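Local coordinates for protein alpha-glucosidase (Bacteroides thetaiotaomicron, PDB 5XFM) that hydrolyses beta-L-arabinopyranosides and alpha-galactosides as a bifunctional, calcium-binding member of glycoside hydrolase family 97, at residues K140-G145 and P259-T264; S224-S227 and L231-V234; R296-W301 and D319-M324; N534-K537 and C543-F546. The protein carries 1 engineered substitution. One frame throughout, in Å; residues are numbered along the deposited sequence.

Contact 1: K140-G145 and P259-T264; sequences KEEQTG and PWRTIT
A buried salt bridge, Glu142 to Arg261, spans the two antiparallel sheets of the N-terminal region: Glu142 belongs to strand 136-147 in one sheet, Arg261 to strand 256-266 in the other. The two side chains come at each other from opposite directions, and the carboxylate comes to the edge of the guanidinium, the two planes turned 26° apart. The more normal of the two bonds in length, though bent (133° at the hydrogen), runs from Arg261 NE to the syn lone pair of Glu142 OE1 at 3.0 Å, with OE1 somewhat out of the guanidinium plane. Beside it, Arg261 NH2 faces Glu142 OE2 at a modelled 2.3 Å, too short for that length to be trusted. A bend at chi2 (-66°) folds the arginine back, bringing the carbonyl oxygen of Pro259, Pro259 O, over the centre of its guanidinium. Apolar contact is slight: Thr144 CG2 lies 4.1 Å from Arg261 CG. Further partners fix both charged groups, with Glu211 bridging Arg261 NH1 and the hydroxyl of Tyr218 bonding Glu142 OE2, while Thr144 OG1 pairs with Tyr126. Opposed sheets joined through inward-facing side chains suit a beta-sandwich of the galactose mutarotase-like kind, the clan of this N-terminal family.

Contact 2: S224-S227 and L231-V234; sequences SDVS and LYTV
Ser227 and Leu231 pair their backbones at the turn of a beta-hairpin, each amide bonding the other's carbonyl, with Leu231 N to Ser227 O at 2.9 Å. The close packing lies beyond them, where Val226 CG2 presses obliquely against the phenol end of Tyr232, 3.3 Å from Tyr232 CZ. With CG1 of Val226 anti to the backbone N (chi1 -166°), CG2 falls anti to the carbonyl carbon and points at the ring, whose edge meets the carbonyl oxygen of Ser224. On the other flank regular backbone pairing gives way and polar side chains fill in. Ser224 N still reaches Thr233 O at 2.9 Å, but Thr233 N bonds the hydroxyl Ser224 OG at 3.0 Å, and OG in turn donates to Asp225 O. One water sits here, donating to Leu231 O at 2.7 Å and also bonded to Ser227 OG and Thr233 OG1, while its link to Ser224 OG is weak. An alanine in place of Ser224 would probably leave the Thr233 amide and the Asp225 carbonyl without their shared mate and let this end of the loop shift. The serine hydroxyl thus does the work of a main-chain acceptor, and with the water it carries the hairpin's bonding where regular strand pairing lapses.

Contact 3: R296-W301 and D319-M324; sequences RGTWSW and DFASAM
Thr298 alone carries the strand's side of this contact, fitting both branches of its side chain against helix 311-324. Its methyl, CG2, comes obliquely at the Phe320 ring, 3.6 Å from Phe320 CD2, and lies equally close to Ala321 CA. The other branch, Thr298 OG1, rests 3.5 Å from the Ala321 methyl, CB. With chi1 of Thr298 at 55°, the hydroxyl sits between the backbone N and the carbonyl carbon, and CG2 is left to face the helix. The hydroxyl's polar need is met one turn earlier in that helix, by a hydrogen bond to the carbonyl oxygen of Tyr317, so a single side chain both packs on the helix and is tied to it. Ala321 contributes by being small: the strand and helix backbones approach to 5.6 Å between Thr298 CA and Ala321 CA. Behind the first shell, Met324 CG stands 3.5 Å above one face of the Phe320 ring, toward its rim, and the bond from Met324 N to Phe320 O keeps the two on successive turns. Thr298 is held in turn by backbone bonds to Tyr328 and Leu330. Strand 295-299, helix 311-324 and the parallel neighbouring strand 328-331 therefore make a beta-alpha-beta crossover of the TIM-barrel-type catalytic region, with helix 541-549 alongside, touching Met324.

Contact 4: N534-K537 and C543-F546; sequences NNLK and CMDF
Met544 of helix 541-549 packs back onto Asn535 and Leu536 of the short helix 535-538; these are two consecutive helices folded against each other across a short turn, late in the TIM-barrel-related catalytic region. The apolar contact centres on the thioether. Met544 CE lies 3.8 Å from Leu536 CD2, the two side chains meeting at a slant, and 3.9 Å from Asn535 CB. All three methionine torsions lie near -60° (chi2 -54°), coiling the chain compactly and keeping its tip over Asn535 and Leu536. Among carbon-to-oxygen contacts, Met544 CG sits 3.6 Å from Asn535 O. Cutting Met544 back to an alanine is likely to open a gap beside Leu536 CD2 and Asn535 CB and leave the leucine branch less firmly held. The polar bonds stay on the 534-537 side: the Asn535 amide gives ND2 to Asn495 and to Asp538 and takes the Ala532 N-H on OD1, which fixes the amide's rotation; of the asparagine's side chain it is CB that meets the methionine. Asn534 ND2 uses the same two residues, Asn495 and Asp538. Within the segment, Lys537 N bonds Asn534 O at 2.9 Å.

In the fold
The four contacts form two pairs on opposite sides of the chain's centre. Contacts 1 and 2, centres 11 Å apart, share a sheet: Thr144 O probably accepts a hydrogen bond from Val234 N at 2.9 Å, and the hairpin of contact 2 is nested in the long loop that contact 1 closes. Contacts 3 and 4, centres 12 Å apart, merge into one apolar layer in which Phe320 CE1 meets Leu536 CG at 3.8 Å and the sulfur Met324 SD meets Met544 CE at the same distance. Between contacts 1 and 3 the centres stand 42 Å apart. The calcium ion is bound by Glu174, Glu452 and Glu458; segment 296-301 reaches that site through Trp301, which touches Glu458.

Contact 1: K140-G145 and P259-T264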
loop_
_atom_site.group_PDB
_atom_site.type_symbol
_atom_site.label_atom_id
_atom_site.label_comp_id
_atom_site.label_asym_id
_atom_site.label_seq_id
_atom_site.Cartn_x
_atom_site.Cartn_y
_atom_site.Cartn_z
ATOM N N LYS A 140 -21.826 -9.863 12.584
ATOM C CA LYS A 140 -21.418 -11.259 12.518
ATOM C C LYS A 140 -20.770 -11.573 11.176
ATOM O O LYS A 140 -19.824 -12.362 11.110
ATOM C CB LYS A 140 -22.614 -12.196 12.733
ATOM C CG LYS A 140 -23.314 -12.070 14.078
ATOM C CD LYS A 140 -24.441 -13.091 14.205
ATOM C CE LYS A 140 -25.302 -12.826 15.436
ATOM N NZ LYS A 140 -24.559 -13.016 16.715
ATOM N N GLU A 141 -21.273 -10.954 10.108
ATOM C CA GLU A 141 -20.761 -11.282 8.777
ATOM C C GLU A 141 -21.180 -10.276 7.707
ATOM O O GLU A 141 -22.244 -9.695 7.798
ATOM C CB GLU A 141 -21.258 -12.685 8.415
ATOM C CG GLU A 141 -21.035 -13.160 7.007
ATOM C CD GLU A 141 -21.570 -14.566 6.824
ATOM O OE1 GLU A 141 -22.570 -14.901 7.498
ATOM O OE2 GLU A 141 -20.995 -15.336 6.026
ATOM N N GLU A 142 -20.343 -10.050 6.702
ATOM C CA GLU A 142 -20.759 -9.253 5.553
ATOM C C GLU A 142 -21.084 -10.164 4.376
ATOM O O GLU A 142 -20.363 -11.125 4.108
ATOM C CB GLU A 142 -19.689 -8.224 5.158
ATOM C CG GLU A 142 -19.850 -6.878 5.850
ATOM C CD GLU A 142 -18.810 -5.848 5.435
ATOM O OE1 GLU A 142 -18.763 -5.459 4.247
ATOM O OE2 GLU A 142 -18.035 -5.415 6.314
ATOM N N GLN A 143 -22.203 -9.889 3.716
ATOM C CA GLN A 143 -22.569 -10.580 2.486
ATOM C C GLN A 143 -21.952 -9.843 1.290
ATOM O O GLN A 143 -21.906 -10.367 0.177
ATOM C CB GLN A 143 -24.091 -10.672 2.364
ATOM C CG GLN A 143 -24.619 -11.252 1.062
ATOM C CD GLN A 143 -26.064 -11.696 1.182
ATOM O OE1 GLN A 143 -26.348 -12.799 1.641
ATOM N NE2 GLN A 143 -26.986 -10.828 0.783
ATOM N N THR A 144 -21.480 -8.623 1.548
ATOM C CA THR A 144 -20.879 -7.746 0.538
ATOM C C THR A 144 -19.991 -8.508 -0.434
ATOM O O THR A 144 -19.069 -9.221 -0.024
ATOM C CB THR A 144 -20.034 -6.634 1.200
ATOM O OG1 THR A 144 -20.796 -5.989 2.229
ATOM C CG2 THR A 144 -19.575 -5.603 0.168
ATOM N N GLY A 145 -20.263 -8.350 -1.723
ATOM C CA GLY A 145 -19.559 -9.127 -2.730
ATOM C C GLY A 145 -19.197 -8.379 -3.999
ATOM O O GLY A 145 -19.578 -7.224 -4.201
ATOM N N PRO A 259 -16.359 0.273 7.203
ATOM C CA PRO A 259 -15.387 0.956 6.341
ATOM C C PRO A 259 -15.871 1.055 4.896
ATOM O O PRO A 259 -16.927 0.518 4.551
ATOM C CB PRO A 259 -14.146 0.067 6.430
ATOM C CG PRO A 259 -14.305 -0.698 7.697
ATOM C CD PRO A 259 -15.774 -0.893 7.883
ATOM N N TRP A 260 -15.111 1.755 4.061
ATOM C CA TRP A 260 -15.476 1.911 2.663
ATOM C C TRP A 260 -14.954 0.738 1.828
ATOM O O TRP A 260 -13.785 0.372 1.924
ATOM C CB TRP A 260 -14.932 3.230 2.116
ATOM C CG TRP A 260 -15.491 4.443 2.811
ATOM C CD1 TRP A 260 -14.980 5.059 3.922
ATOM C CD2 TRP A 260 -16.668 5.180 2.451
ATOM N NE1 TRP A 260 -15.765 6.131 4.274
ATOM C CE2 TRP A 260 -16.805 6.231 3.385
ATOM C CE3 TRP A 260 -17.615 5.061 1.429
ATOM C CZ2 TRP A 260 -17.850 7.152 3.327
ATOM C CZ3 TRP A 260 -18.655 5.980 1.374
ATOM C CH2 TRP A 260 -18.763 7.009 2.320
ATOM N N ARG A 261 -15.834 0.140 1.034
ATOM C CA ARG A 261 -15.456 -0.830 0.011
ATOM C C ARG A 261 -15.165 -0.042 -1.263
ATOM O O ARG A 261 -15.982 0.790 -1.664
ATOM C CB ARG A 261 -16.598 -1.801 -0.238
ATOM C CG ARG A 261 -17.241 -2.354 1.021
ATOM C CD ARG A 261 -16.298 -3.207 1.785
ATOM N NE ARG A 261 -16.782 -3.584 3.112
ATOM C CZ ARG A 261 -16.000 -3.603 4.189
ATOM N NH1 ARG A 261 -14.728 -3.228 4.097
ATOM N NH2 ARG A 261 -16.492 -3.960 5.363
ATOM N N THR A 262 -14.038 -0.298 -1.917
ATOM C CA THR A 262 -13.651 0.535 -3.051
ATOM C C THR A 262 -13.484 -0.242 -4.355
ATOM O O THR A 262 -12.890 -1.324 -4.393
ATOM C CB THR A 262 -12.341 1.294 -2.765
ATOM O OG1 THR A 262 -11.243 0.372 -2.743
ATOM C CG2 THR A 262 -12.424 2.019 -1.414
ATOM N N ILE A 263 -14.003 0.345 -5.428
ATOM C CA ILE A 263 -13.914 -0.221 -6.764
ATOM C C ILE A 263 -13.348 0.805 -7.744
ATOM O O ILE A 263 -14.016 1.776 -8.087
ATOM C CB ILE A 263 -15.286 -0.677 -7.276
ATOM C CG1 ILE A 263 -16.016 -1.503 -6.215
ATOM C CG2 ILE A 263 -15.143 -1.447 -8.582
ATOM C CD1 ILE A 263 -17.463 -1.805 -6.575
ATOM N N THR A 264 -12.109 0.606 -8.174
ATOM C CA THR A 264 -11.500 1.497 -9.150
ATOM C C THR A 264 -11.643 0.866 -10.525
ATOM O O THR A 264 -11.099 -0.196 -10.782
ATOM C CB THR A 264 -10.015 1.746 -8.835
ATOM O OG1 THR A 264 -9.898 2.330 -7.534
ATOM C CG2 THR A 264 -9.384 2.669 -9.869
#

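Contact 2: S224-S227 and L231-V234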
loop_
_atom_site.group_PDB
_atom_site.type_symbol
_atom_site.label_atom_id
_atom_site.label_comp_id
_atom_site.label_asym_id
_atom_site.label_seq_id
_atom_site.Cartn_x
_atom_site.Cartn_y
_atom_site.Cartn_z
ATOM N N SER A 224 -12.702 -13.539 -0.135
ATOM C CA SER A 224 -12.795 -14.994 -0.019
ATOM C C SER A 224 -12.282 -15.677 -1.281
ATOM O O SER A 224 -11.902 -15.026 -2.253
ATOM C CB SER A 224 -14.237 -15.443 0.227
ATOM O OG SER A 224 -15.059 -15.182 -0.902
ATOM N N ASP A 225 -12.271 -17.004 -1.261
ATOM C CA ASP A 225 -12.113 -17.756 -2.493
ATOM C C ASP A 225 -13.346 -17.496 -3.364
ATOM O O ASP A 225 -14.378 -17.021 -2.868
ATOM C CB ASP A 225 -11.953 -19.253 -2.216
ATOM C CG ASP A 225 -10.520 -19.634 -1.878
ATOM O OD1 ASP A 225 -10.275 -20.085 -0.739
ATOM O OD2 ASP A 225 -9.651 -19.526 -2.764
ATOM N N VAL A 226 -13.225 -17.766 -4.660
ATOM C CA VAL A 226 -14.351 -17.631 -5.566
ATOM C C VAL A 226 -15.422 -18.630 -5.189
ATOM O O VAL A 226 -15.128 -19.697 -4.649
ATOM C CB VAL A 226 -13.975 -17.874 -7.035
ATOM C CG1 VAL A 226 -15.090 -17.401 -7.967
ATOM C CG2 VAL A 226 -12.732 -17.172 -7.361
ATOM N N SER A 227 -16.665 -18.248 -5.437
ATOM C CA SER A 227 -17.795 -19.148 -5.335
ATOM C C SER A 227 -18.675 -18.860 -6.540
ATOM O O SER A 227 -18.544 -17.802 -7.157
ATOM C CB SER A 227 -18.561 -18.942 -4.030
ATOM O OG SER A 227 -19.225 -17.688 -4.028
ATOM N N LEU A 231 -17.755 -15.114 -8.050
ATOM C CA LEU A 231 -18.103 -14.212 -6.953
ATOM C C LEU A 231 -17.076 -14.220 -5.831
ATOM O O LEU A 231 -16.729 -15.271 -5.302
ATOM C CB LEU A 231 -19.481 -14.561 -6.378
ATOM C CG LEU A 231 -19.830 -13.734 -5.134
ATOM C CD1 LEU A 231 -20.021 -12.284 -5.513
ATOM C CD2 LEU A 231 -21.049 -14.275 -4.396
ATOM N N TYR A 232 -16.616 -13.033 -5.459
ATOM C CA TYR A 232 -15.713 -12.873 -4.328
ATOM C C TYR A 232 -16.446 -12.154 -3.214
ATOM O O TYR A 232 -17.017 -11.106 -3.441
ATOM C CB TYR A 232 -14.468 -12.079 -4.727
ATOM C CG TYR A 232 -13.641 -12.754 -5.785
ATOM C CD1 TYR A 232 -13.935 -12.585 -7.129
ATOM C CD2 TYR A 232 -12.572 -13.570 -5.441
ATOM C CE1 TYR A 232 -13.189 -13.202 -8.101
ATOM C CE2 TYR A 232 -11.815 -14.184 -6.409
ATOM C CZ TYR A 232 -12.128 -13.999 -7.739
ATOM O OH TYR A 232 -11.388 -14.621 -8.717
ATOM N N THR A 233 -16.432 -12.721 -2.016
ATOM C CA THR A 233 -17.149 -12.147 -0.885
ATOM C C THR A 233 -16.186 -11.543 0.137
ATOM O O THR A 233 -15.091 -12.063 0.370
ATOM C CB THR A 233 -18.035 -13.206 -0.213
ATOM O OG1 THR A 233 -19.017 -13.642 -1.156
ATOM C CG2 THR A 233 -18.744 -12.645 1.014
ATOM N N VAL A 234 -16.585 -10.419 0.716
ATOM C CA VAL A 234 -15.826 -9.804 1.789
ATOM C C VAL A 234 -15.769 -10.754 2.981
ATOM O O VAL A 234 -16.804 -11.153 3.518
ATOM C CB VAL A 234 -16.446 -8.469 2.224
ATOM C CG1 VAL A 234 -15.739 -7.937 3.484
ATOM C CG2 VAL A 234 -16.370 -7.461 1.083
HETATM O O HOH W 1 -17.841 -15.688 -2.823
#

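Contact 3: R296-W301 and D319-M324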
loop_
_atom_site.group_PDB
_atom_site.type_symbol
_atom_site.label_atom_id
_atom_site.label_comp_id
_atom_site.label_asym_id
_atom_site.label_seq_id
_atom_site.Cartn_x
_atom_site.Cartn_y
_atom_site.Cartn_z
ATOM N N ARG A 296 15.277 10.245 3.381
ATOM C CA ARG A 296 16.058 9.077 3.003
ATOM C C ARG A 296 16.823 8.544 4.196
ATOM O O ARG A 296 17.299 9.311 5.037
ATOM C CB ARG A 296 17.046 9.418 1.885
ATOM C CG ARG A 296 16.440 9.700 0.526
ATOM C CD ARG A 296 15.962 11.136 0.421
ATOM N NE ARG A 296 16.998 12.088 0.808
ATOM C CZ ARG A 296 17.916 12.578 -0.018
ATOM N NH1 ARG A 296 17.939 12.204 -1.291
ATOM N NH2 ARG A 296 18.814 13.444 0.432
ATOM N N GLY A 297 16.920 7.224 4.281
ATOM C CA GLY A 297 17.654 6.594 5.357
ATOM C C GLY A 297 18.674 5.592 4.862
ATOM O O GLY A 297 18.544 5.036 3.771
ATOM N N THR A 298 19.727 5.401 5.647
ATOM C CA THR A 298 20.625 4.277 5.437
ATOM C C THR A 298 20.222 3.159 6.391
ATOM O O THR A 298 19.651 3.407 7.456
ATOM C CB THR A 298 22.098 4.659 5.638
ATOM O OG1 THR A 298 22.269 5.234 6.937
ATOM C CG2 THR A 298 22.527 5.665 4.583
ATOM N N TRP A 299 20.543 1.930 6.022
ATOM C CA TRP A 299 19.930 0.781 6.660
ATOM C C TRP A 299 20.889 -0.394 6.598
ATOM O O TRP A 299 21.025 -1.029 5.552
ATOM C CB TRP A 299 18.605 0.456 5.960
ATOM C CG TRP A 299 17.820 -0.673 6.550
ATOM C CD1 TRP A 299 17.833 -1.100 7.848
ATOM C CD2 TRP A 299 16.875 -1.503 5.863
ATOM N NE1 TRP A 299 16.962 -2.154 8.008
ATOM C CE2 TRP A 299 16.362 -2.421 6.804
ATOM C CE3 TRP A 299 16.419 -1.563 4.541
ATOM C CZ2 TRP A 299 15.409 -3.386 6.466
ATOM C CZ3 TRP A 299 15.481 -2.530 4.204
ATOM C CH2 TRP A 299 14.981 -3.423 5.164
ATOM N N SER A 300 21.585 -0.647 7.704
ATOM C CA SER A 300 22.642 -1.655 7.729
ATOM C C SER A 300 22.118 -3.090 7.617
ATOM O O SER A 300 22.723 -3.924 6.942
ATOM C CB SER A 300 23.499 -1.493 9.001
ATOM O OG SER A 300 22.877 -2.039 10.155
ATOM N N TRP A 301 20.991 -3.377 8.259
ATOM C CA TRP A 301 20.520 -4.757 8.365
ATOM C C TRP A 301 20.155 -5.411 7.026
ATOM O O TRP A 301 20.254 -6.617 6.897
ATOM C CB TRP A 301 19.313 -4.845 9.306
ATOM C CG TRP A 301 18.778 -6.239 9.424
ATOM C CD1 TRP A 301 19.158 -7.198 10.320
ATOM C CD2 TRP A 301 17.782 -6.843 8.591
ATOM N NE1 TRP A 301 18.451 -8.359 10.102
ATOM C CE2 TRP A 301 17.602 -8.165 9.044
ATOM C CE3 TRP A 301 17.026 -6.392 7.503
ATOM C CZ2 TRP A 301 16.691 -9.040 8.450
ATOM C CZ3 TRP A 301 16.123 -7.259 6.917
ATOM C CH2 TRP A 301 15.962 -8.567 7.392
ATOM N N ASP A 319 27.696 7.562 9.340
ATOM C CA ASP A 319 28.675 8.264 8.515
ATOM C C ASP A 319 28.286 8.221 7.046
ATOM O O ASP A 319 28.423 9.210 6.329
ATOM C CB ASP A 319 30.073 7.655 8.689
ATOM C CG ASP A 319 30.726 8.040 10.005
ATOM O OD1 ASP A 319 30.264 9.002 10.654
ATOM O OD2 ASP A 319 31.708 7.370 10.391
ATOM N N PHE A 320 27.818 7.058 6.606
ATOM C CA PHE A 320 27.398 6.856 5.223
ATOM C C PHE A 320 26.192 7.741 4.914
ATOM O O PHE A 320 26.118 8.352 3.853
ATOM C CB PHE A 320 27.083 5.374 4.967
ATOM C CG PHE A 320 26.679 5.071 3.552
ATOM C CD1 PHE A 320 27.407 5.569 2.485
ATOM C CD2 PHE A 320 25.576 4.278 3.287
ATOM C CE1 PHE A 320 27.037 5.287 1.178
ATOM C CE2 PHE A 320 25.200 3.999 1.978
ATOM C CZ PHE A 320 25.933 4.507 0.926
ATOM N N ALA A 321 25.247 7.811 5.845
ATOM C CA ALA A 321 24.104 8.711 5.689
ATOM C C ALA A 321 24.584 10.149 5.556
ATOM O O ALA A 321 24.126 10.884 4.690
ATOM C CB ALA A 321 23.145 8.575 6.861
ATOM N N SER A 322 25.523 10.542 6.409
ATOM C CA SER A 322 26.080 11.889 6.347
ATOM C C SER A 322 26.720 12.178 4.988
ATOM O O SER A 322 26.514 13.244 4.408
ATOM C CB SER A 322 27.106 12.092 7.460
ATOM O OG SER A 322 27.474 13.451 7.555
ATOM N N ALA A 323 27.492 11.219 4.487
ATOM C CA ALA A 323 28.162 11.350 3.197
ATOM C C ALA A 323 27.160 11.409 2.046
ATOM O O ALA A 323 27.387 12.080 1.040
ATOM C CB ALA A 323 29.136 10.194 2.990
ATOM N N MET A 324 26.062 10.682 2.195
ATOM C CA MET A 324 25.005 10.682 1.200
ATOM C C MET A 324 24.102 11.909 1.343
ATOM O O MET A 324 23.306 12.217 0.456
ATOM C CB MET A 324 24.189 9.394 1.311
ATOM C CG MET A 324 24.959 8.159 0.889
ATOM S SD MET A 324 25.414 8.170 -0.857
ATOM C CE MET A 324 23.797 8.206 -1.631
#

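Contact 4: N534-K537 and C543-F546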
loop_
_atom_site.group_PDB
_atom_site.type_symbol
_atom_site.label_atom_id
_atom_site.label_comp_id
_atom_site.label_asym_id
_atom_site.label_seq_id
_atom_site.Cartn_x
_atom_site.Cartn_y
_atom_site.Cartn_z
ATOM N N ASN A 534 30.204 0.532 0.921
ATOM C CA ASN A 534 31.053 0.055 -0.168
ATOM C C ASN A 534 30.575 0.501 -1.551
ATOM O O ASN A 534 31.354 0.502 -2.506
ATOM C CB ASN A 534 31.160 -1.469 -0.119
ATOM C CG ASN A 534 29.810 -2.147 -0.151
ATOM O OD1 ASN A 534 29.108 -2.195 0.857
ATOM N ND2 ASN A 534 29.448 -2.690 -1.303
ATOM N N ASN A 535 29.300 0.881 -1.660
ATOM C CA ASN A 535 28.758 1.343 -2.933
ATOM C C ASN A 535 29.409 2.644 -3.389
ATOM O O ASN A 535 29.406 2.968 -4.577
ATOM C CB ASN A 535 27.245 1.520 -2.859
ATOM C CG ASN A 535 26.514 0.208 -2.656
ATOM O OD1 ASN A 535 25.358 0.192 -2.236
ATOM N ND2 ASN A 535 27.200 -0.906 -2.927
ATOM N N LEU A 536 29.967 3.406 -2.456
ATOM C CA LEU A 536 30.631 4.633 -2.880
ATOM C C LEU A 536 31.943 4.304 -3.590
ATOM O O LEU A 536 32.516 5.163 -4.259
ATOM C CB LEU A 536 30.883 5.565 -1.697
ATOM C CG LEU A 536 29.691 6.430 -1.291
ATOM C CD1 LEU A 536 30.064 7.346 -0.135
ATOM C CD2 LEU A 536 29.170 7.230 -2.480
ATOM N N LYS A 537 32.391 3.051 -3.479
ATOM C CA LYS A 537 33.597 2.608 -4.181
ATOM C C LYS A 537 33.339 1.655 -5.361
ATOM O O LYS A 537 34.045 1.720 -6.367
ATOM C CB LYS A 537 34.552 1.929 -3.194
ATOM C CG LYS A 537 35.080 2.840 -2.088
ATOM C CD LYS A 537 36.016 3.913 -2.626
ATOM C CE LYS A 537 36.594 4.763 -1.503
ATOM N NZ LYS A 537 35.550 5.623 -0.869
ATOM N N CYS A 543 25.360 6.591 -10.640
ATOM C CA CYS A 543 24.305 5.983 -9.834
ATOM C C CYS A 543 24.243 6.607 -8.439
ATOM O O CYS A 543 23.179 7.021 -7.971
ATOM C CB CYS A 543 24.507 4.471 -9.729
ATOM S SG CYS A 543 24.359 3.591 -11.304
ATOM N N MET A 544 25.390 6.681 -7.777
ATOM C CA MET A 544 25.434 7.216 -6.425
ATOM C C MET A 544 25.107 8.703 -6.414
ATOM O O MET A 544 24.495 9.211 -5.465
ATOM C CB MET A 544 26.805 6.953 -5.811
ATOM C CG MET A 544 27.139 5.479 -5.764
ATOM S SD MET A 544 25.841 4.563 -4.915
ATOM C CE MET A 544 26.009 5.226 -3.250
ATOM N N ASP A 545 25.489 9.380 -7.495
ATOM C CA ASP A 545 25.169 10.785 -7.689
ATOM C C ASP A 545 23.668 10.963 -7.795
ATOM O O ASP A 545 23.105 11.873 -7.188
ATOM C CB ASP A 545 25.859 11.357 -8.932
ATOM C CG ASP A 545 27.329 11.665 -8.696
ATOM O OD1 ASP A 545 27.693 11.987 -7.546
ATOM O OD2 ASP A 545 28.118 11.608 -9.662
ATOM N N PHE A 546 23.019 10.104 -8.576
ATOM C CA PHE A 546 21.566 10.151 -8.650
ATOM C C PHE A 546 20.949 9.940 -7.267
ATOM O O PHE A 546 20.080 10.709 -6.841
ATOM C CB PHE A 546 21.012 9.095 -9.602
ATOM C CG PHE A 546 19.509 8.950 -9.527
ATOM C CD1 PHE A 546 18.684 9.811 -10.233
ATOM C CD2 PHE A 546 18.926 7.988 -8.722
ATOM C CE1 PHE A 546 17.310 9.695 -10.155
ATOM C CE2 PHE A 546 17.551 7.872 -8.638
ATOM C CZ PHE A 546 16.745 8.721 -9.356
#